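Local coordinates for protein tungsten-containing formylmethanofuran dehydrogenase 2 subunit C (Methanothermobacter wolfeii, PDB 5T5I) that is a subunit of a tungsten-containing formylmethanofuran dehydrogenase, an enzyme that probably interconverts carbon dioxide and formylmethanofuran in the first step of methanogenesis, at residues G114-Q119 with G133-S138; T76-Q81 with N95-A100; E125-G130 with T153-A158. All coordinates share one frame; numbering follows the deposited sequence.

In the fold
All three contacts join neighbouring coils of what has the repeat and strand order of a parallel beta-helix. Contacts 2 and 1 lie on the same flank, centres about 10 Å apart, and probable backbone hydrogen bonds join them, G118 N to V98 O (2.8 Å) and Y97 N to S115 O (3.1 Å). R78, Y97, W116 and Y135 line up side by side across the two contacts. Contact 3 pairs strands on a second flank, its centre about 11 Å from that of contact 1, and its I126 and I128 reach G118 and A117. The calcium ion, bound by S139, Y140 and D143, sits beyond contact 1, about 7 Å from the side chain of S138.

Contact 1 (G114-Q119 with G133-S138); sequences GSWAGQ and GDYVGS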
ATOM      1  N   GLY C 114     -26.025 -36.216   2.357  1.00 26.79           N
ATOM      2  CA  GLY C 114     -26.481 -34.935   1.831  1.00 25.64           C
ATOM      3  C   GLY C 114     -26.741 -33.939   2.938  1.00 27.52           C
ATOM      4  O   GLY C 114     -26.455 -34.211   4.115  1.00 26.08           O
ATOM      5  N   SER C 115     -27.316 -32.784   2.574  1.00 23.18           N
ATOM      6  CA  SER C 115     -27.630 -31.742   3.544  1.00 22.79           C
ATOM      7  C   SER C 115     -28.721 -32.172   4.523  1.00 23.61           C
ATOM      8  O   SER C 115     -29.497 -33.085   4.238  1.00 21.85           O
ATOM      9  CB  SER C 115     -28.047 -30.452   2.835  1.00 25.71           C
ATOM     10  OG  SER C 115     -26.986 -29.993   2.020  1.00 27.94           O
ATOM     11  N   TRP C 116     -28.743 -31.531   5.698  1.00 22.59           N
ATOM     12  CA  TRP C 116     -29.733 -31.764   6.770  1.00 22.08           C
ATOM     13  C   TRP C 116     -29.604 -33.136   7.457  1.00 24.13           C
ATOM     14  O   TRP C 116     -30.577 -33.654   8.002  1.00 24.50           O
ATOM     15  CB  TRP C 116     -31.170 -31.504   6.286  1.00 20.80           C
ATOM     16  CG  TRP C 116     -31.389 -30.063   5.949  1.00 21.20           C
ATOM     17  CD1 TRP C 116     -31.408 -29.015   6.822  1.00 23.63           C
ATOM     18  CD2 TRP C 116     -31.535 -29.499   4.642  1.00 20.76           C
ATOM     19  NE1 TRP C 116     -31.530 -27.829   6.138  1.00 21.95           N
ATOM     20  CE2 TRP C 116     -31.624 -28.097   4.797  1.00 23.69           C
ATOM     21  CE3 TRP C 116     -31.606 -30.040   3.351  1.00 21.69           C
ATOM     22  CZ2 TRP C 116     -31.791 -27.228   3.706  1.00 23.48           C
ATOM     23  CZ3 TRP C 116     -31.733 -29.176   2.271  1.00 22.89           C
ATOM     24  CH2 TRP C 116     -31.835 -27.793   2.454  1.00 23.11           C
ATOM     25  N   ALA C 117     -28.385 -33.673   7.533  1.00 23.56           N
ATOM     26  CA  ALA C 117     -28.143 -34.912   8.270  1.00 22.78           C
ATOM     27  C   ALA C 117     -28.363 -34.582   9.746  1.00 25.56           C
ATOM     28  O   ALA C 117     -27.777 -33.629  10.254  1.00 24.33           O
ATOM     29  CB  ALA C 117     -26.720 -35.401   8.047  1.00 24.20           C
ATOM     30  N   GLY C 118     -29.261 -35.302  10.402  1.00 22.72           N
ATOM     31  CA  GLY C 118     -29.567 -35.028  11.806  1.00 22.66           C
ATOM     32  C   GLY C 118     -30.285 -33.713  12.075  1.00 25.28           C
ATOM     33  O   GLY C 118     -30.243 -33.213  13.199  1.00 23.78           O
ATOM     34  N   GLN C 119     -30.980 -33.139  11.077  1.00 24.05           N
ATOM     35  CA  GLN C 119     -31.765 -31.909  11.294  1.00 23.63           C
ATOM     36  C   GLN C 119     -32.769 -32.163  12.426  1.00 27.29           C
ATOM     37  O   GLN C 119     -33.380 -33.236  12.459  1.00 26.62           O
ATOM     38  CB  GLN C 119     -32.524 -31.535  10.024  1.00 25.37           C
ATOM     39  CG  GLN C 119     -33.465 -30.304  10.158  1.00 23.83           C
ATOM     40  CD  GLN C 119     -34.214 -30.077   8.868  1.00 33.81           C
ATOM     41  OE1 GLN C 119     -34.656 -31.026   8.224  1.00 25.90           O
ATOM     42  NE2 GLN C 119     -34.314 -28.833   8.413  1.00 26.17           N
ATOM     43  N   GLY C 133     -23.028 -32.675   3.921  1.00 24.53           N
ATOM     44  CA  GLY C 133     -23.372 -31.427   3.237  1.00 23.98           C
ATOM     45  C   GLY C 133     -23.523 -30.245   4.176  1.00 27.48           C
ATOM     46  O   GLY C 133     -22.831 -30.143   5.197  1.00 27.40           O
ATOM     47  N   ASP C 134     -24.431 -29.331   3.823  1.00 23.36           N
ATOM     48  CA  ASP C 134     -24.734 -28.164   4.643  1.00 22.25           C
ATOM     49  C   ASP C 134     -25.734 -28.583   5.722  1.00 24.25           C
ATOM     50  O   ASP C 134     -26.367 -29.639   5.602  1.00 20.97           O
ATOM     51  CB  ASP C 134     -25.367 -27.048   3.778  1.00 24.71           C
ATOM     52  CG  ASP C 134     -24.511 -26.610   2.598  1.00 28.39           C
ATOM     53  OD1 ASP C 134     -23.472 -25.956   2.829  1.00 27.36           O
ATOM     54  OD2 ASP C 134     -24.884 -26.919   1.438  1.00 27.77           O
ATOM     55  N   TYR C 135     -25.886 -27.748   6.769  1.00 21.63           N
ATOM     56  CA  TYR C 135     -26.914 -27.914   7.795  1.00 21.35           C
ATOM     57  C   TYR C 135     -26.874 -29.245   8.576  1.00 24.34           C
ATOM     58  O   TYR C 135     -27.927 -29.813   8.887  1.00 23.51           O
ATOM     59  CB  TYR C 135     -28.324 -27.708   7.169  1.00 21.71           C
ATOM     60  CG  TYR C 135     -28.554 -26.334   6.565  1.00 23.29           C
ATOM     61  CD1 TYR C 135     -28.660 -25.206   7.369  1.00 25.32           C
ATOM     62  CD2 TYR C 135     -28.729 -26.173   5.198  1.00 22.76           C
ATOM     63  CE1 TYR C 135     -28.868 -23.941   6.819  1.00 25.32           C
ATOM     64  CE2 TYR C 135     -28.948 -24.917   4.638  1.00 22.74           C
ATOM     65  CZ  TYR C 135     -29.021 -23.804   5.452  1.00 26.97           C
ATOM     66  OH  TYR C 135     -29.242 -22.565   4.896  1.00 28.11           O
ATOM     67  N   VAL C 136     -25.673 -29.715   8.950  1.00 20.24           N
ATOM     68  CA  VAL C 136     -25.563 -30.894   9.797  1.00 19.19           C
ATOM     69  C   VAL C 136     -26.129 -30.456  11.159  1.00 24.67           C
ATOM     70  O   VAL C 136     -25.697 -29.429  11.685  1.00 24.07           O
ATOM     71  CB  VAL C 136     -24.103 -31.387   9.982  1.00 21.58           C
ATOM     72  CG1 VAL C 136     -24.043 -32.538  10.981  1.00 21.52           C
ATOM     73  CG2 VAL C 136     -23.469 -31.806   8.654  1.00 20.94           C
ATOM     74  N   GLY C 137     -27.084 -31.212  11.690  1.00 22.57           N
ATOM     75  CA  GLY C 137     -27.692 -30.921  12.986  1.00 23.01           C
ATOM     76  C   GLY C 137     -28.326 -29.548  13.112  1.00 26.03           C
ATOM     77  O   GLY C 137     -28.235 -28.925  14.166  1.00 26.55           O
ATOM     78  N   SER C 138     -28.980 -29.072  12.052  1.00 22.29           N
ATOM     79  CA  SER C 138     -29.609 -27.742  12.004  1.00 21.58           C
ATOM     80  C   SER C 138     -31.082 -27.749  12.460  1.00 23.93           C
ATOM     81  O   SER C 138     -31.639 -28.786  12.813  1.00 23.81           O
ATOM     82  CB  SER C 138     -29.555 -27.214  10.569  1.00 23.25           C
ATOM     83  OG  SER C 138     -30.528 -27.885   9.789  1.00 28.94           O
TER
HETATM   84  O   HOH W   1     -25.663 -32.724   6.302  1.00 24.18           O
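The indole of W116 lies between two aromatic neighbours: Y135 and the CB of S115 are on one of its faces, and the ring of Y97 meets the other. The W116 five-membered ring and the Y135 ring are almost parallel, planes at 4°, but slid apart so that they barely overlap, with centroids 4.7 Å apart. NE1 of W116 comes 3.4 Å from CG of Y135, while S138 OG sits at the indole edge, 3.3 Å from CD1 of W116 and near the ring plane. Both aromatic residues hold CG anti to their carbonyl carbon (chi1 -66° for W116, -61° for Y135), which starts the two side chains off in the same direction. An alanine in place of W116 would probably open a gap between Y135 and Y97 and leave S138 OG without the ring edge beside it. Below the rings the backbones are tied by W116 N to D134 O at 3.0 Å and G137 N to A117 O at 2.9 Å, and one water bridges G114 O, A117 N and D134 O. S115 OG accepts from D134 N at 3.2 Å; S94 of the FwdD subunit then bonds both S115 OG and D134 OD2, clamping this pair at the subunit interface. W116-Q119 and Y135-S138 are both type II turns, with G118 and G137 at the positive-phi position, and their stacking 19 residues apart is consistent with successive coils of a parallel beta-helix, probably as in the related C-terminal domain of glutamate synthase.

Contact 2 (T76-Q81 with N95-A100); sequences TKRIGQ and NMYVGA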
ATOM      1  N   THR C  76     -31.738 -41.494  -2.121  1.00 23.54           N
ATOM      2  CA  THR C  76     -32.801 -41.837  -1.168  1.00 22.88           C
ATOM      3  C   THR C  76     -32.715 -40.893   0.020  1.00 26.29           C
ATOM      4  O   THR C  76     -31.692 -40.850   0.724  1.00 25.19           O
ATOM      5  CB  THR C  76     -32.754 -43.305  -0.756  1.00 31.38           C
ATOM      6  OG1 THR C  76     -32.738 -44.103  -1.939  1.00 29.69           O
ATOM      7  CG2 THR C  76     -33.947 -43.710   0.108  1.00 31.45           C
ATOM      8  N   LYS C  77     -33.803 -40.142   0.229  1.00 23.31           N
ATOM      9  CA  LYS C  77     -33.936 -39.123   1.270  1.00 22.62           C
ATOM     10  C   LYS C  77     -34.689 -39.650   2.491  1.00 27.06           C
ATOM     11  O   LYS C  77     -35.477 -40.584   2.383  1.00 26.72           O
ATOM     12  CB  LYS C  77     -34.712 -37.909   0.709  1.00 24.26           C
ATOM     13  CG  LYS C  77     -34.032 -37.223  -0.464  1.00 27.33           C
ATOM     14  CD  LYS C  77     -34.922 -36.156  -1.112  1.00 29.28           C
ATOM     15  CE  LYS C  77     -34.184 -35.416  -2.208  1.00 31.10           C
ATOM     16  NZ  LYS C  77     -35.046 -34.426  -2.881  1.00 39.62           N
ATOM     17  N   ARG C  78     -34.443 -39.015   3.652  1.00 24.87           N
ATOM     18  CA  ARG C  78     -35.145 -39.220   4.929  1.00 24.72           C
ATOM     19  C   ARG C  78     -34.978 -40.613   5.566  1.00 28.03           C
ATOM     20  O   ARG C  78     -35.785 -40.982   6.410  1.00 26.40           O
ATOM     21  CB  ARG C  78     -36.643 -38.873   4.766  1.00 25.45           C
ATOM     22  CG  ARG C  78     -36.868 -37.465   4.231  1.00 26.17           C
ATOM     23  CD  ARG C  78     -38.331 -37.077   4.177  1.00 31.22           C
ATOM     24  NE  ARG C  78     -38.491 -35.725   3.640  1.00 28.57           N
ATOM     25  CZ  ARG C  78     -38.356 -34.583   4.313  1.00 37.78           C
ATOM     26  NH1 ARG C  78     -38.528 -33.428   3.699  1.00 34.91           N
ATOM     27  NH2 ARG C  78     -38.032 -34.588   5.602  1.00 29.96           N
ATOM     28  N   ILE C  79     -33.899 -41.346   5.245  1.00 25.75           N
ATOM     29  CA  ILE C  79     -33.654 -42.665   5.855  1.00 24.46           C
ATOM     30  C   ILE C  79     -33.475 -42.466   7.373  1.00 28.63           C
ATOM     31  O   ILE C  79     -32.726 -41.584   7.792  1.00 28.26           O
ATOM     32  CB  ILE C  79     -32.430 -43.382   5.211  1.00 26.99           C
ATOM     33  CG1 ILE C  79     -32.739 -43.785   3.745  1.00 26.57           C
ATOM     34  CG2 ILE C  79     -31.999 -44.613   6.030  1.00 28.09           C
ATOM     35  CD1 ILE C  79     -31.516 -44.068   2.916  1.00 31.36           C
ATOM     36  N   GLY C  80     -34.199 -43.253   8.160  1.00 26.37           N
ATOM     37  CA  GLY C  80     -34.125 -43.205   9.617  1.00 26.78           C
ATOM     38  C   GLY C  80     -34.816 -42.024  10.276  1.00 29.68           C
ATOM     39  O   GLY C  80     -34.659 -41.825  11.485  1.00 28.98           O
ATOM     40  N   GLN C  81     -35.619 -41.248   9.517  1.00 27.16           N
ATOM     41  CA  GLN C  81     -36.307 -40.067  10.041  1.00 25.51           C
ATOM     42  C   GLN C  81     -37.164 -40.399  11.257  1.00 28.60           C
ATOM     43  O   GLN C  81     -37.977 -41.309  11.188  1.00 28.55           O
ATOM     44  CB  GLN C  81     -37.183 -39.424   8.955  1.00 26.40           C
ATOM     45  CG  GLN C  81     -37.886 -38.143   9.405  1.00 27.99           C
ATOM     46  CD  GLN C  81     -38.458 -37.400   8.234  1.00 33.38           C
ATOM     47  OE1 GLN C  81     -37.726 -36.757   7.482  1.00 27.98           O
ATOM     48  NE2 GLN C  81     -39.754 -37.515   8.018  1.00 29.50           N
ATOM     49  N   ASN C  95     -28.800 -39.561   0.547  1.00 23.92           N
ATOM     50  CA  ASN C  95     -29.174 -38.214   0.114  1.00 23.42           C
ATOM     51  C   ASN C  95     -29.468 -37.353   1.392  1.00 27.89           C
ATOM     52  O   ASN C  95     -28.831 -37.564   2.439  1.00 28.29           O
ATOM     53  CB  ASN C  95     -30.357 -38.288  -0.877  1.00 23.20           C
ATOM     54  CG  ASN C  95     -30.520 -37.084  -1.788  1.00 36.04           C
ATOM     55  OD1 ASN C  95     -30.937 -36.028  -1.348  1.00 26.98           O
ATOM     56  ND2 ASN C  95     -30.120 -37.171  -3.047  1.00 27.93           N
ATOM     57  N   MET C  96     -30.407 -36.398   1.324  1.00 22.52           N
ATOM     58  CA  MET C  96     -30.685 -35.478   2.421  1.00 21.45           C
ATOM     59  C   MET C  96     -31.486 -36.091   3.563  1.00 24.77           C
ATOM     60  O   MET C  96     -32.097 -37.139   3.404  1.00 24.75           O
ATOM     61  CB  MET C  96     -31.471 -34.272   1.880  1.00 22.75           C
ATOM     62  CG  MET C  96     -30.720 -33.436   0.851  1.00 26.17           C
ATOM     63  SD  MET C  96     -31.859 -32.352  -0.041  1.00 30.14           S
ATOM     64  CE  MET C  96     -30.793 -31.730  -1.298  1.00 28.76           C
ATOM     65  N   TYR C  97     -31.507 -35.387   4.705  1.00 22.58           N
ATOM     66  CA  TYR C  97     -32.330 -35.684   5.895  1.00 22.27           C
ATOM     67  C   TYR C  97     -32.063 -37.007   6.605  1.00 24.29           C
ATOM     68  O   TYR C  97     -32.962 -37.513   7.279  1.00 25.74           O
ATOM     69  CB  TYR C  97     -33.824 -35.616   5.529  1.00 23.31           C
ATOM     70  CG  TYR C  97     -34.233 -34.345   4.817  1.00 23.64           C
ATOM     71  CD1 TYR C  97     -34.289 -33.134   5.496  1.00 25.00           C
ATOM     72  CD2 TYR C  97     -34.632 -34.368   3.485  1.00 24.23           C
ATOM     73  CE1 TYR C  97     -34.687 -31.965   4.858  1.00 26.16           C
ATOM     74  CE2 TYR C  97     -35.045 -33.206   2.836  1.00 25.49           C
ATOM     75  CZ  TYR C  97     -35.063 -32.004   3.523  1.00 28.39           C
ATOM     76  OH  TYR C  97     -35.462 -30.845   2.904  1.00 30.65           O
ATOM     77  N   VAL C  98     -30.852 -37.564   6.519  1.00 22.11           N
ATOM     78  CA  VAL C  98     -30.592 -38.835   7.202  1.00 21.61           C
ATOM     79  C   VAL C  98     -30.742 -38.636   8.718  1.00 26.75           C
ATOM     80  O   VAL C  98     -30.185 -37.684   9.279  1.00 26.26           O
ATOM     81  CB  VAL C  98     -29.247 -39.506   6.823  1.00 26.24           C
ATOM     82  CG1 VAL C  98     -28.044 -38.763   7.391  1.00 25.99           C
ATOM     83  CG2 VAL C  98     -29.232 -40.964   7.274  1.00 26.40           C
ATOM     84  N   GLY C  99     -31.566 -39.469   9.339  1.00 25.02           N
ATOM     85  CA  GLY C  99     -31.826 -39.386  10.774  1.00 25.73           C
ATOM     86  C   GLY C  99     -32.474 -38.092  11.249  1.00 27.80           C
ATOM     87  O   GLY C  99     -32.393 -37.781  12.441  1.00 26.66           O
ATOM     88  N   ALA C 100     -33.138 -37.335  10.351  1.00 25.02           N
ATOM     89  CA  ALA C 100     -33.786 -36.072  10.735  1.00 23.73           C
ATOM     90  C   ALA C 100     -34.822 -36.309  11.853  1.00 28.38           C
ATOM     91  O   ALA C 100     -35.659 -37.205  11.740  1.00 28.05           O
ATOM     92  CB  ALA C 100     -34.460 -35.419   9.532  1.00 23.97           C
TER
HETATM   93  O   HOH W   2     -31.476 -40.277   3.630  1.00 23.83           O
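R78 lays its guanidinium flat over the ring of Y97, planes 9° apart, in a cation-pi stack with CZ 4.0 Å from the centroid of the Y97 ring. CD2 of Y97 lies beneath the middle of the guanidinium, and NH1 of R78 stands 3.6 Å from Y97 CE2, displaced toward the ring's rim. The arginine chain is extended, chi2 of -175° placing CD and chi3 of -179° placing NE, and it runs alongside the tyrosine, both pointing the same way. Two bonds fix the guanidinium's rotation: NH2 of R78 gives a hydrogen bond of 2.9 Å to a lone pair of Q81 OE1, in the guanidinium plane, and NE makes a salt bridge with E17. The Y97 hydroxyl bonds an acidic side chain of another protein chain.

Underneath, R78-Q81 and Y97-A100 are type II turns 19 residues apart, consistent with adjacent coils of a parallel beta-helix, with G80 and G99 both at positive phi. R78 N bonds M96 O at 3.0 Å, and G99 N bonds I79 O at 2.9 Å in an almost straight line. A water donates to T76 O and M96 O and accepts from I79 N.

K77 and N95 make the second pair, side by side and pointing the same way, with CE and CG of the lysine each 3.4 Å from N95 OD1. That oxygen also accepts from its neighbour M96 N at 2.7 Å, while N95 ND2 bonds Y74 O, so both ends of the amide are held. Beyond CG the lysine runs extended until NZ reaches salt bridges with acidic side chains of another protein chain. N95 N bonds T76 O from above the carbonyl plane.

Contact 3 (E125-G130 with T153-A158); sequences EIEILG and TVHGNA
E127 and H155 meet over the strand pair by a hydrogen bond from H155 NE2 to E127 OE2, 2.8 Å long. The glutamate holds CG anti to its backbone N (chi1 -171°), and the imidazole reaches OE2 on its anti side, with the carboxylate and ring planes oblique to each other. OE1 is taken by a salt bridge to K106, so the carboxylate is gripped at both oxygens. L129 covers one face of the imidazole: its CD2 lies 4.0 Å from the ring centroid of H155 in a CH-pi contact, shifted toward the rim. L129 and H155 both hold CG anti to the carbonyl carbon (chi1 -50° and -69°), so the two side chains leave the backbone alike and lie side by side.

The backbones form a parallel beta ladder between adjacent coils of the beta-helix, E127 bridging T153 and I128 bridging V154. T153 N bonds I126 O at 3.0 Å; I128 N bonds T153 O, and H155 N bonds I128 O, each at 2.8 Å. E127 and T153 share one face. I128 and V154 share the buried one, where I128 CD1 and V154 CG2 lie 4.1 Å apart and V154 packs on I173 of the next strand. A water links I126 O to T153 OG1. Past the strands, G156 N bonds G130 O at 2.9 Å from above the carbonyl plane, and a CB on G156 would collide with that oxygen.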
ATOM      1  N   GLU C 125     -27.499 -41.467  17.992  1.00 28.55           N
ATOM      2  CA  GLU C 125     -26.212 -41.221  17.346  1.00 27.44           C
ATOM      3  C   GLU C 125     -26.283 -41.371  15.852  1.00 29.12           C
ATOM      4  O   GLU C 125     -26.928 -42.286  15.356  1.00 29.61           O
ATOM      5  CB  GLU C 125     -25.149 -42.234  17.833  1.00 29.85           C
ATOM      6  CG  GLU C 125     -24.811 -42.215  19.313  1.00 42.09           C
ATOM      7  CD  GLU C 125     -24.072 -43.471  19.744  1.00 65.67           C
ATOM      8  OE1 GLU C 125     -22.846 -43.567  19.515  1.00 52.31           O
ATOM      9  OE2 GLU C 125     -24.747 -44.401  20.238  1.00 66.60           O
ATOM     10  N   ILE C 126     -25.550 -40.514  15.139  1.00 25.51           N
ATOM     11  CA  ILE C 126     -25.357 -40.563  13.689  1.00 25.44           C
ATOM     12  C   ILE C 126     -23.852 -40.548  13.481  1.00 29.55           C
ATOM     13  O   ILE C 126     -23.167 -39.699  14.057  1.00 29.12           O
ATOM     14  CB  ILE C 126     -26.021 -39.379  12.940  1.00 28.13           C
ATOM     15  CG1 ILE C 126     -27.557 -39.431  13.113  1.00 28.56           C
ATOM     16  CG2 ILE C 126     -25.640 -39.395  11.430  1.00 29.10           C
ATOM     17  CD1 ILE C 126     -28.295 -38.200  12.628  1.00 30.13           C
ATOM     18  N   GLU C 127     -23.338 -41.463  12.661  1.00 27.69           N
ATOM     19  CA  GLU C 127     -21.912 -41.528  12.344  1.00 27.20           C
ATOM     20  C   GLU C 127     -21.768 -41.603  10.825  1.00 30.24           C
ATOM     21  O   GLU C 127     -22.303 -42.521  10.217  1.00 29.53           O
ATOM     22  CB  GLU C 127     -21.244 -42.735  13.026  1.00 29.27           C
ATOM     23  CG  GLU C 127     -19.737 -42.711  12.889  1.00 36.88           C
ATOM     24  CD  GLU C 127     -18.989 -43.586  13.876  1.00 58.36           C
ATOM     25  OE1 GLU C 127     -19.544 -44.622  14.309  1.00 45.37           O
ATOM     26  OE2 GLU C 127     -17.838 -43.232  14.215  1.00 54.25           O
ATOM     27  N   ILE C 128     -21.114 -40.600  10.207  1.00 26.97           N
ATOM     28  CA  ILE C 128     -20.915 -40.528   8.752  1.00 26.45           C
ATOM     29  C   ILE C 128     -19.423 -40.702   8.512  1.00 29.76           C
ATOM     30  O   ILE C 128     -18.642 -39.870   8.971  1.00 27.95           O
ATOM     31  CB  ILE C 128     -21.475 -39.193   8.190  1.00 28.31           C
ATOM     32  CG1 ILE C 128     -23.016 -39.123   8.398  1.00 28.93           C
ATOM     33  CG2 ILE C 128     -21.140 -39.016   6.699  1.00 27.03           C
ATOM     34  CD1 ILE C 128     -23.588 -37.729   8.463  1.00 30.04           C
ATOM     35  N   LEU C 129     -19.018 -41.797   7.852  1.00 26.91           N
ATOM     36  CA  LEU C 129     -17.591 -42.072   7.627  1.00 27.31           C
ATOM     37  C   LEU C 129     -16.989 -41.237   6.478  1.00 29.91           C
ATOM     38  O   LEU C 129     -15.770 -41.029   6.464  1.00 29.09           O
ATOM     39  CB  LEU C 129     -17.305 -43.573   7.442  1.00 28.49           C
ATOM     40  CG  LEU C 129     -17.880 -44.531   8.501  1.00 34.05           C
ATOM     41  CD1 LEU C 129     -17.436 -45.961   8.240  1.00 35.50           C
ATOM     42  CD2 LEU C 129     -17.463 -44.132   9.913  1.00 36.77           C
ATOM     43  N   GLY C 130     -17.831 -40.749   5.567  1.00 27.29           N
ATOM     44  CA  GLY C 130     -17.420 -39.865   4.481  1.00 27.79           C
ATOM     45  C   GLY C 130     -17.646 -38.406   4.835  1.00 31.01           C
ATOM     46  O   GLY C 130     -17.514 -38.007   6.003  1.00 30.45           O
ATOM     47  N   THR C 153     -21.282 -37.441  14.388  1.00 25.17           N
ATOM     48  CA  THR C 153     -19.847 -37.491  14.081  1.00 25.05           C
ATOM     49  C   THR C 153     -19.684 -37.650  12.563  1.00 27.98           C
ATOM     50  O   THR C 153     -20.241 -38.579  11.987  1.00 28.17           O
ATOM     51  CB  THR C 153     -19.132 -38.624  14.827  1.00 30.55           C
ATOM     52  OG1 THR C 153     -19.428 -38.531  16.216  1.00 34.84           O
ATOM     53  CG2 THR C 153     -17.609 -38.569  14.639  1.00 32.17           C
ATOM     54  N   VAL C 154     -18.951 -36.738  11.928  1.00 24.82           N
ATOM     55  CA  VAL C 154     -18.638 -36.774  10.488  1.00 23.83           C
ATOM     56  C   VAL C 154     -17.122 -36.970  10.406  1.00 28.27           C
ATOM     57  O   VAL C 154     -16.386 -36.106  10.882  1.00 27.62           O
ATOM     58  CB  VAL C 154     -19.088 -35.471   9.773  1.00 26.39           C
ATOM     59  CG1 VAL C 154     -18.676 -35.469   8.296  1.00 26.04           C
ATOM     60  CG2 VAL C 154     -20.591 -35.266   9.899  1.00 25.75           C
ATOM     61  N   HIS C 155     -16.654 -38.084   9.818  1.00 26.93           N
ATOM     62  CA  HIS C 155     -15.213 -38.383   9.733  1.00 28.13           C
ATOM     63  C   HIS C 155     -14.499 -37.582   8.642  1.00 33.07           C
ATOM     64  O   HIS C 155     -13.307 -37.331   8.772  1.00 32.66           O
ATOM     65  CB  HIS C 155     -14.953 -39.883   9.582  1.00 29.66           C
ATOM     66  CG  HIS C 155     -15.292 -40.663  10.813  1.00 33.78           C
ATOM     67  ND1 HIS C 155     -14.341 -41.403  11.472  1.00 36.19           N
ATOM     68  CD2 HIS C 155     -16.456 -40.745  11.502  1.00 35.19           C
ATOM     69  CE1 HIS C 155     -14.957 -41.958  12.501  1.00 35.61           C
ATOM     70  NE2 HIS C 155     -16.222 -41.563  12.576  1.00 35.28           N
ATOM     71  N   GLY C 156     -15.236 -37.171   7.609  1.00 30.34           N
ATOM     72  CA  GLY C 156     -14.707 -36.346   6.529  1.00 30.07           C
ATOM     73  C   GLY C 156     -14.979 -34.875   6.788  1.00 30.01           C
ATOM     74  O   GLY C 156     -15.006 -34.432   7.941  1.00 27.47           O
ATOM     75  N   ASN C 157     -15.236 -34.127   5.721  1.00 27.09           N
ATOM     76  CA  ASN C 157     -15.554 -32.693   5.768  1.00 26.03           C
ATOM     77  C   ASN C 157     -17.050 -32.435   5.765  1.00 29.38           C
ATOM     78  O   ASN C 157     -17.834 -33.308   5.393  1.00 29.37           O
ATOM     79  CB  ASN C 157     -14.949 -31.985   4.544  1.00 26.06           C
ATOM     80  CG  ASN C 157     -13.460 -32.191   4.419  1.00 43.00           C
ATOM     81  OD1 ASN C 157     -12.718 -32.131   5.407  1.00 26.43           O
ATOM     82  ND2 ASN C 157     -12.983 -32.473   3.222  1.00 34.54           N
ATOM     83  N   ALA C 158     -17.449 -31.211   6.160  1.00 25.64           N
ATOM     84  CA  ALA C 158     -18.839 -30.739   6.087  1.00 23.90           C
ATOM     85  C   ALA C 158     -18.828 -29.321   5.509  1.00 26.67           C
ATOM     86  O   ALA C 158     -17.753 -28.731   5.362  1.00 25.43           O
ATOM     87  CB  ALA C 158     -19.533 -30.791   7.438  1.00 24.35           C
TER
HETATM   88  O   HOH W   3     -21.674 -39.972  16.536  1.00 28.75           O